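Local atomic coordinates of exotoxin 6 (Staphylococcus aureus subsp. aureus Mu50, PDB entry 4ZYS), a protein that is probably a secreted superantigen-like exotoxin, built from an OB-fold and a beta-grasp domain, whose precise target is unsettled but which may bind sugars. Residues A[89-94]-A[125-130]. Numbering follows the deposited sequence.
Sequences GVTKTN and KEDISL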
loop_
_atom_site.group_PDB
_atom_site.type_symbol
_atom_site.label_atom_id
_atom_site.label_comp_id
_atom_site.label_asym_id
_atom_site.label_seq_id
_atom_site.Cartn_x
_atom_site.Cartn_y
_atom_site.Cartn_z
ATOM N N GLY A 89 -2.045 -3.448 5.105
ATOM C CA GLY A 89 -0.826 -3.988 4.510
ATOM C C GLY A 89 -0.435 -5.382 4.955
ATOM O O GLY A 89 0.749 -5.747 4.867
ATOM N N VAL A 90 -1.424 -6.160 5.463
ATOM C CA VAL A 90 -1.225 -7.546 5.912
ATOM C C VAL A 90 -1.897 -8.424 4.899
ATOM O O VAL A 90 -3.102 -8.309 4.652
ATOM C CB VAL A 90 -1.674 -7.860 7.369
ATOM C CG1 VAL A 90 -1.217 -9.265 7.782
ATOM C CG2 VAL A 90 -1.111 -6.812 8.345
ATOM N N THR A 91 -1.088 -9.249 4.253
ATOM C CA THR A 91 -1.506 -10.147 3.172
ATOM C C THR A 91 -1.021 -11.591 3.451
ATOM O O THR A 91 -0.240 -11.813 4.377
ATOM C CB THR A 91 -0.932 -9.615 1.819
ATOM O OG1 THR A 91 0.481 -9.457 1.926
ATOM C CG2 THR A 91 -1.551 -8.293 1.365
ATOM N N LYS A 92 -1.508 -12.558 2.647
ATOM C CA LYS A 92 -1.099 -13.956 2.707
ATOM C C LYS A 92 0.212 -14.074 1.943
ATOM O O LYS A 92 0.365 -13.470 0.884
ATOM C CB LYS A 92 -2.170 -14.903 2.107
ATOM C CG LYS A 92 -3.572 -14.813 2.745
ATOM C CD LYS A 92 -3.678 -15.452 4.156
ATOM C CE LYS A 92 -4.972 -15.097 4.856
ATOM N NZ LYS A 92 -5.318 -16.064 5.931
ATOM N N THR A 93 1.159 -14.836 2.484
ATOM C CA THR A 93 2.439 -15.040 1.849
ATOM C C THR A 93 2.270 -15.909 0.582
ATOM O O THR A 93 1.275 -16.634 0.463
ATOM C CB THR A 93 3.426 -15.659 2.843
ATOM O OG1 THR A 93 4.737 -15.384 2.364
ATOM C CG2 THR A 93 3.240 -17.176 3.019
ATOM N N ASN A 94 3.262 -15.866 -0.335
ATOM C CA ASN A 94 3.239 -16.677 -1.549
ATOM C C ASN A 94 3.362 -18.154 -1.223
ATOM O O ASN A 94 4.057 -18.537 -0.272
ATOM C CB ASN A 94 4.366 -16.270 -2.524
ATOM C CG ASN A 94 4.129 -14.981 -3.300
ATOM O OD1 ASN A 94 3.176 -14.227 -3.058
ATOM N ND2 ASN A 94 4.961 -14.727 -4.307
ATOM N N LYS A 125 4.338 -10.423 -5.502
ATOM C CA LYS A 125 3.353 -11.020 -4.624
ATOM C C LYS A 125 2.048 -11.441 -5.281
ATOM O O LYS A 125 1.481 -10.718 -6.098
ATOM C CB LYS A 125 3.063 -10.052 -3.475
ATOM C CG LYS A 125 4.143 -10.143 -2.386
ATOM C CD LYS A 125 4.043 -9.071 -1.262
ATOM C CE LYS A 125 2.703 -8.963 -0.556
ATOM N NZ LYS A 125 2.201 -10.289 -0.064
ATOM N N GLU A 126 1.543 -12.612 -4.858
ATOM C CA GLU A 126 0.235 -13.132 -5.300
ATOM C C GLU A 126 -0.889 -12.328 -4.655
ATOM O O GLU A 126 -1.904 -12.026 -5.276
ATOM C CB GLU A 126 0.071 -14.593 -4.885
ATOM C CG GLU A 126 0.948 -15.569 -5.624
ATOM C CD GLU A 126 0.629 -16.968 -5.149
ATOM O OE1 GLU A 126 -0.432 -17.501 -5.548
ATOM O OE2 GLU A 126 1.379 -17.489 -4.294
ATOM N N ASP A 127 -0.716 -12.033 -3.381
ATOM C CA ASP A 127 -1.674 -11.275 -2.606
ATOM C C ASP A 127 -1.000 -9.948 -2.247
ATOM O O ASP A 127 -0.168 -9.928 -1.360
ATOM C CB ASP A 127 -2.082 -12.097 -1.370
ATOM C CG ASP A 127 -3.255 -11.506 -0.618
ATOM O OD1 ASP A 127 -4.092 -10.856 -1.256
ATOM O OD2 ASP A 127 -3.325 -11.691 0.620
ATOM N N ILE A 128 -1.276 -8.871 -2.993
ATOM C CA ILE A 128 -0.646 -7.569 -2.772
ATOM C C ILE A 128 -1.716 -6.539 -2.289
ATOM O O ILE A 128 -2.794 -6.445 -2.868
ATOM C CB ILE A 128 0.142 -7.110 -4.040
ATOM C CG1 ILE A 128 0.988 -5.824 -3.771
ATOM C CG2 ILE A 128 -0.761 -6.951 -5.292
ATOM C CD1 ILE A 128 2.221 -5.668 -4.675
ATOM N N SER A 129 -1.422 -5.806 -1.206
ATOM C CA SER A 129 -2.354 -4.830 -0.660
ATOM C C SER A 129 -2.345 -3.530 -1.451
ATOM O O SER A 129 -1.313 -3.139 -2.006
ATOM C CB SER A 129 -2.042 -4.534 0.804
ATOM O OG SER A 129 -0.794 -3.882 0.949
ATOM N N LEU A 130 -3.481 -2.816 -1.429
ATOM C CA LEU A 130 -3.572 -1.504 -2.024
ATOM C C LEU A 130 -2.648 -0.563 -1.300
ATOM O O LEU A 130 -2.122 0.337 -1.944
ATOM C CB LEU A 130 -5.012 -0.979 -2.013
ATOM C CG LEU A 130 -5.955 -1.652 -3.009
ATOM C CD1 LEU A 130 -7.327 -1.103 -2.869
ATOM C CD2 LEU A 130 -5.484 -1.465 -4.441
HETATM O O HOH W 1 1.273 -12.940 -1.639
#
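Thr91 packs against Asp127 and Ser129 in the tightly packed part of the contact: its CB lies 3.3 Å from Asp127 O, and its methyl CG2 reaches to 3.8 Å from Ser129 CB. Beside them, Ser129 OG, at the N-cap of helix 130-145, rests over Gly89 CA. On the other branch of Thr91, OG1 accepts a hydrogen bond of 2.8 Å from Lys125 NZ. Two bends near its tip curl the lysine chain back, and the same NZ also bonds Asp127 O at 2.7 Å and forms a salt bridge with Asp70. Strands 90-92 and 127-129 run antiparallel, yet no direct backbone-to-backbone bond links them; side chains bonding to backbone or to each other, plus one water, bridge the interface between the OB-fold and beta-grasp domains characteristic of staphylococcal superantigen-like proteins. Asp127 OD2 takes the N-H of Lys92 through its anti lone pair, nearly straight at 174°, and has a salt bridge with Lys60; OD1 bonds Ser183. Against the buried Thr91, Lys125 and Ser129, the side of Lys92, Asn94 and Glu126 is partly exposed, and there a water lies 2.7 Å from both Lys92 O and Asn94 OD1 and accepts from Asp127 N at 2.8 Å. Asn94 OD1 also receives Glu126 N at 2.9 Å, the donor tilted 26° from the carbonyl plane. The Glu126 carboxylate, turned 68° from that amide, lies across Asn94 and pairs with Arg187, while Asn94 ND2 bonds Phe98 O.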